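Local structure of primosomal protein (Mycobacterium tuberculosis, 6DRQ) at residues A[94-99]-A[120-125]; A[98-103]-A[170-175]. The protein acts as a chaperone for the SecA2 protein export pathway of Mycobacterium tuberculosis, this chain being its C-terminal domain. All coordinates share one frame; numbering follows the deposited sequence.

Contact 1: residues A[94-99]-A[120-125]; sequences YVLSGL and ELLRDI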
loop_
_atom_site.group_PDB
_atom_site.type_symbol
_atom_site.label_atom_id
_atom_site.label_comp_id
_atom_site.label_asym_id
_atom_site.label_seq_id
_atom_site.Cartn_x
_atom_site.Cartn_y
_atom_site.Cartn_z
ATOM N N TYR A 94 1.394 5.695 2.840
ATOM C CA TYR A 94 2.058 4.497 3.346
ATOM C C TYR A 94 3.568 4.673 3.244
ATOM O O TYR A 94 4.106 4.858 2.149
ATOM C CB TYR A 94 1.627 3.260 2.565
ATOM C CG TYR A 94 0.157 2.995 2.651
ATOM C CD1 TYR A 94 -0.411 2.480 3.809
ATOM C CD2 TYR A 94 -0.674 3.296 1.595
ATOM C CE1 TYR A 94 -1.759 2.246 3.896
ATOM C CE2 TYR A 94 -2.018 3.049 1.668
ATOM C CZ TYR A 94 -2.557 2.532 2.818
ATOM O OH TYR A 94 -3.907 2.303 2.875
ATOM N N VAL A 95 4.253 4.604 4.372
ATOM C CA VAL A 95 5.692 4.810 4.403
ATOM C C VAL A 95 6.320 3.482 4.777
ATOM O O VAL A 95 6.181 3.028 5.917
ATOM C CB VAL A 95 6.089 5.924 5.377
ATOM C CG1 VAL A 95 7.610 6.084 5.419
ATOM C CG2 VAL A 95 5.391 7.240 4.982
ATOM N N LEU A 96 6.971 2.834 3.803
ATOM C CA LEU A 96 7.667 1.580 4.061
ATOM C C LEU A 96 9.135 1.791 4.400
ATOM O O LEU A 96 9.749 0.912 5.002
ATOM C CB LEU A 96 7.573 0.640 2.846
ATOM C CG LEU A 96 6.178 0.210 2.383
ATOM C CD1 LEU A 96 6.250 -0.573 1.073
ATOM C CD2 LEU A 96 5.464 -0.617 3.462
ATOM N N SER A 97 9.708 2.927 4.026
ATOM C CA SER A 97 11.116 3.170 4.279
ATOM C C SER A 97 11.401 3.266 5.775
ATOM O O SER A 97 10.520 3.570 6.577
ATOM C CB SER A 97 11.550 4.453 3.593
ATOM O OG SER A 97 10.785 5.515 4.097
ATOM N N GLY A 98 12.648 2.981 6.147
ATOM C CA GLY A 98 13.094 3.114 7.514
ATOM C C GLY A 98 12.659 2.023 8.460
ATOM O O GLY A 98 13.302 1.837 9.500
ATOM N N LEU A 99 11.582 1.291 8.156
ATOM C CA LEU A 99 11.148 0.255 9.087
ATOM C C LEU A 99 12.250 -0.779 9.304
ATOM O O LEU A 99 12.487 -1.207 10.440
ATOM C CB LEU A 99 9.847 -0.393 8.594
ATOM C CG LEU A 99 8.624 0.491 8.926
ATOM C CD1 LEU A 99 7.346 0.026 8.261
ATOM C CD2 LEU A 99 8.422 0.595 10.417
ATOM N N GLU A 120 -1.289 -2.562 6.944
ATOM C CA GLU A 120 -2.485 -2.454 6.110
ATOM C C GLU A 120 -2.145 -2.586 4.624
ATOM O O GLU A 120 -2.753 -3.383 3.898
ATOM C CB GLU A 120 -3.180 -1.110 6.388
ATOM C CG GLU A 120 -4.522 -0.890 5.667
ATOM C CD GLU A 120 -5.116 0.470 5.985
ATOM O OE1 GLU A 120 -5.078 1.378 5.115
ATOM O OE2 GLU A 120 -5.596 0.637 7.123
ATOM N N LEU A 121 -1.163 -1.814 4.152
ATOM C CA LEU A 121 -0.783 -1.891 2.748
ATOM C C LEU A 121 -0.204 -3.252 2.416
ATOM O O LEU A 121 -0.515 -3.819 1.365
ATOM C CB LEU A 121 0.225 -0.798 2.399
ATOM C CG LEU A 121 0.761 -0.875 0.966
ATOM C CD1 LEU A 121 -0.303 -0.482 -0.074
ATOM C CD2 LEU A 121 2.000 -0.058 0.792
ATOM N N LEU A 122 0.642 -3.795 3.291
ATOM C CA LEU A 122 1.236 -5.091 3.002
ATOM C C LEU A 122 0.159 -6.158 2.829
ATOM O O LEU A 122 0.157 -6.880 1.830
ATOM C CB LEU A 122 2.219 -5.478 4.108
ATOM C CG LEU A 122 3.523 -4.681 4.106
ATOM C CD1 LEU A 122 4.630 -5.439 4.784
ATOM C CD2 LEU A 122 3.944 -4.321 2.713
ATOM N N ARG A 123 -0.776 -6.256 3.789
ATOM C CA ARG A 123 -1.833 -7.266 3.712
ATOM C C ARG A 123 -2.736 -7.031 2.516
ATOM O O ARG A 123 -3.233 -7.989 1.922
ATOM C CB ARG A 123 -2.680 -7.287 4.999
ATOM C CG ARG A 123 -1.900 -7.572 6.286
ATOM C CD ARG A 123 -2.783 -7.732 7.538
ATOM N NE ARG A 123 -2.551 -9.046 8.142
ATOM C CZ ARG A 123 -1.951 -9.269 9.308
ATOM N NH1 ARG A 123 -1.531 -8.266 10.068
ATOM N NH2 ARG A 123 -1.786 -10.516 9.717
ATOM N N ASP A 124 -2.989 -5.768 2.162
ATOM C CA ASP A 124 -3.738 -5.503 0.942
ATOM C C ASP A 124 -2.984 -6.019 -0.271
ATOM O O ASP A 124 -3.592 -6.576 -1.187
ATOM C CB ASP A 124 -4.020 -4.008 0.785
ATOM C CG ASP A 124 -5.211 -3.555 1.590
ATOM O OD1 ASP A 124 -6.003 -4.418 2.030
ATOM O OD2 ASP A 124 -5.364 -2.332 1.789
ATOM N N ILE A 125 -1.658 -5.854 -0.289
ATOM C CA ILE A 125 -0.883 -6.258 -1.462
ATOM C C ILE A 125 -0.822 -7.776 -1.576
ATOM O O ILE A 125 -0.907 -8.331 -2.677
ATOM C CB ILE A 125 0.525 -5.647 -1.414
ATOM C CG1 ILE A 125 0.439 -4.135 -1.624
ATOM C CG2 ILE A 125 1.430 -6.316 -2.461
ATOM C CD1 ILE A 125 1.775 -3.474 -1.661
#

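Contact 2: residues A[98-103]-A[170-175]; sequences GLVDDF and EWEKLE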
loop_
_atom_site.group_PDB
_atom_site.type_symbol
_atom_site.label_atom_id
_atom_site.label_comp_id
_atom_site.label_asym_id
_atom_site.label_seq_id
_atom_site.Cartn_x
_atom_site.Cartn_y
_atom_site.Cartn_z
ATOM N N GLY A 98 12.648 2.981 6.147
ATOM C CA GLY A 98 13.094 3.114 7.514
ATOM C C GLY A 98 12.659 2.023 8.460
ATOM O O GLY A 98 13.302 1.837 9.500
ATOM N N LEU A 99 11.582 1.291 8.156
ATOM C CA LEU A 99 11.148 0.255 9.087
ATOM C C LEU A 99 12.250 -0.779 9.304
ATOM O O LEU A 99 12.487 -1.207 10.440
ATOM C CB LEU A 99 9.847 -0.393 8.594
ATOM C CG LEU A 99 8.624 0.491 8.926
ATOM C CD1 LEU A 99 7.346 0.026 8.261
ATOM C CD2 LEU A 99 8.422 0.595 10.417
ATOM N N VAL A 100 12.978 -1.138 8.237
ATOM C CA VAL A 100 14.035 -2.146 8.344
ATOM C C VAL A 100 15.086 -1.719 9.364
ATOM O O VAL A 100 15.499 -2.513 10.211
ATOM C CB VAL A 100 14.651 -2.432 6.957
ATOM C CG1 VAL A 100 15.278 -1.169 6.347
ATOM C CG2 VAL A 100 15.668 -3.569 7.042
ATOM N N ASP A 101 15.491 -0.445 9.337
ATOM C CA ASP A 101 16.453 0.053 10.315
ATOM C C ASP A 101 15.848 0.174 11.712
ATOM O O ASP A 101 16.562 0.006 12.698
ATOM C CB ASP A 101 17.012 1.405 9.851
ATOM C CG ASP A 101 17.556 1.353 8.429
ATOM O OD1 ASP A 101 18.663 0.818 8.230
ATOM O OD2 ASP A 101 16.874 1.821 7.494
ATOM N N ASP A 102 14.548 0.458 11.827
ATOM C CA ASP A 102 13.941 0.609 13.148
ATOM C C ASP A 102 13.716 -0.740 13.819
ATOM O O ASP A 102 13.909 -0.872 15.033
ATOM C CB ASP A 102 12.619 1.376 13.049
ATOM C CG ASP A 102 12.791 2.776 12.468
ATOM O OD1 ASP A 102 13.900 3.337 12.571
ATOM O OD2 ASP A 102 11.813 3.315 11.895
ATOM N N PHE A 103 13.277 -1.746 13.056
ATOM C CA PHE A 103 13.152 -3.098 13.594
ATOM C C PHE A 103 14.457 -3.563 14.246
ATOM O O PHE A 103 14.448 -4.084 15.366
ATOM C CB PHE A 103 12.743 -4.075 12.488
ATOM C CG PHE A 103 11.296 -3.987 12.092
ATOM C CD1 PHE A 103 10.302 -3.939 13.051
ATOM C CD2 PHE A 103 10.936 -3.994 10.759
ATOM C CE1 PHE A 103 8.983 -3.877 12.686
ATOM C CE2 PHE A 103 9.603 -3.935 10.394
ATOM C CZ PHE A 103 8.631 -3.869 11.360
ATOM N N GLU A 170 13.086 -11.329 8.015
ATOM C CA GLU A 170 11.748 -11.562 7.487
ATOM C C GLU A 170 11.182 -10.293 6.863
ATOM O O GLU A 170 10.490 -10.368 5.849
ATOM C CB GLU A 170 10.819 -12.104 8.580
ATOM C CG GLU A 170 10.883 -13.653 8.756
ATOM C CD GLU A 170 9.515 -14.298 9.060
ATOM O OE1 GLU A 170 8.932 -14.016 10.135
ATOM O OE2 GLU A 170 9.026 -15.098 8.227
ATOM N N TRP A 171 11.515 -9.121 7.413
ATOM C CA TRP A 171 11.025 -7.870 6.842
ATOM C C TRP A 171 11.666 -7.583 5.491
ATOM O O TRP A 171 10.983 -7.154 4.555
ATOM C CB TRP A 171 11.282 -6.712 7.795
ATOM C CG TRP A 171 10.842 -5.414 7.218
ATOM C CD1 TRP A 171 11.624 -4.455 6.634
ATOM C CD2 TRP A 171 9.506 -4.938 7.156
ATOM N NE1 TRP A 171 10.851 -3.406 6.218
ATOM C CE2 TRP A 171 9.543 -3.678 6.523
ATOM C CE3 TRP A 171 8.278 -5.453 7.577
ATOM C CZ2 TRP A 171 8.400 -2.924 6.304
ATOM C CZ3 TRP A 171 7.139 -4.704 7.356
ATOM C CH2 TRP A 171 7.206 -3.451 6.725
ATOM N N GLU A 172 12.969 -7.828 5.364
ATOM C CA GLU A 172 13.637 -7.674 4.073
ATOM C C GLU A 172 12.997 -8.540 2.995
ATOM O O GLU A 172 12.819 -8.086 1.857
ATOM C CB GLU A 172 15.114 -8.014 4.217
ATOM C CG GLU A 172 15.897 -6.880 4.797
ATOM C CD GLU A 172 17.213 -7.329 5.386
ATOM O OE1 GLU A 172 17.382 -8.542 5.611
ATOM O OE2 GLU A 172 18.083 -6.468 5.626
ATOM N N LYS A 173 12.656 -9.793 3.332
ATOM C CA LYS A 173 11.913 -10.652 2.404
ATOM C C LYS A 173 10.623 -9.990 1.940
ATOM O O LYS A 173 10.270 -10.059 0.758
ATOM C CB LYS A 173 11.578 -11.998 3.061
ATOM C CG LYS A 173 12.746 -12.933 3.314
ATOM C CD LYS A 173 12.320 -14.139 4.187
ATOM C CE LYS A 173 11.305 -15.063 3.478
ATOM N NZ LYS A 173 11.979 -15.990 2.522
ATOM N N LEU A 174 9.877 -9.384 2.869
ATOM C CA LEU A 174 8.622 -8.732 2.505
ATOM C C LEU A 174 8.866 -7.550 1.584
ATOM O O LEU A 174 8.096 -7.315 0.647
ATOM C CB LEU A 174 7.878 -8.272 3.758
ATOM C CG LEU A 174 7.225 -9.348 4.617
ATOM C CD1 LEU A 174 6.290 -8.719 5.622
ATOM C CD2 LEU A 174 6.460 -10.297 3.720
ATOM N N GLU A 175 9.923 -6.780 1.844
ATOM C CA GLU A 175 10.246 -5.678 0.954
ATOM C C GLU A 175 10.500 -6.184 -0.462
ATOM O O GLU A 175 9.985 -5.617 -1.429
ATOM C CB GLU A 175 11.450 -4.906 1.489
ATOM C CG GLU A 175 11.109 -3.923 2.601
ATOM C CD GLU A 175 12.232 -2.926 2.876
ATOM O OE1 GLU A 175 13.320 -3.347 3.321
ATOM O OE2 GLU A 175 12.023 -1.718 2.646
#

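Contact 1: residues A[94-99]-A[120-125]
Leu121 lays its CB over one face of the Tyr94 ring. This is a CH-pi contact, with CB 3.9 Å from the ring centroid and 20° off the ring normal. It joins the end of strand 93-95, an outermost strand of a four-stranded mixed sheet, to helix 112-128, which packs against that sheet. CB sits toward the CD1 side of the ring rather than over its middle. With CG trans to the backbone N (chi1 175°), Leu121 turns both methyls to the tyrosine. CD2 lies 3.8 Å from Tyr94 CB, at the root of the side chain, and CD1 is near ring atom CD2. Ile16 and Ile18 of the neighbouring strand 14-19 and Phe38 of strand 35-38 also touch Leu121. Leu96 extends the apolar patch from a type II turn, Leu96 to Leu99, that leads out of the strand. Its CD2 meets Leu122 CD2 at 4.1 Å, and its CD1 approaches Leu121 CD2 more loosely.

The polar edge lies at the far end of the ring. Glu120 reaches it with a chain extended beyond CG and crosses the tyrosine at about a right angle. Arg29 NH2 also bonds to Tyr94 OH, so two partners hold the hydroxyl. Tyr94 OH donates to the anti lone pair of Glu120 OE1 at 2.7 Å, with the carboxylate plane turned 74° from the ring.

Contact 2: residues A[98-103]-A[170-175]
Trp171 holds its CG anti to the backbone N (chi1 178°), which sends the indole across to helix 99-104. Phe103 has its CG anti to the carbonyl carbon, and its ring meets the indole at about a right angle. The edge of Phe103 points at one face of the indole, with CE2 3.4 Å from Trp171 CD2. The stack is edge-to-face: the phenyl and five-membered ring centroids are 5.0 Å apart and the planes lie at 64°. Leu99, one turn earlier, reaches the benzo end of the indole. Its CB and CD1 each lie 3.7 Å from Trp171 CZ2.

The two helical segments form an antiparallel pair, their axes at 173° and 10.2 Å apart at closest approach. Leu144 of helix 143-152 also touches Trp171, and Leu147 of the same helix touches Phe103, so a third helix joins the packing.

Val100 borders the other end of the indole, with CB 3.7 Å from Trp171 CD1. Its CG2 passes obliquely over the Glu172 chain, 4.0 Å from Glu172 CG. Glu175 brings OE1 to 4.0 Å from Val100 CB, a loose contact of an oxygen with carbon.

In the fold
The segments of contacts 1 and 2 share Gly98 and Leu99, where strand 93-95 leads into helix 99-104; contact 1 rests on Tyr94 and Leu96, before them. Their centres are about 10 Å apart. Contact 1 is nearer the middle of the chain, about 5 Å from its centre against about 15 Å for contact 2. Leu122 bridges them: its CD1 lies 3.7 Å from Trp171 CZ3 and 3.8 Å from Leu174 CD1. Helices 112-128 and 165-180 therefore touch each other directly, and Leu99 packs on both through Ala118 and Trp171. Contact 1 joins the sheet to the helical part of the domain, and contact 2 continues within the helices.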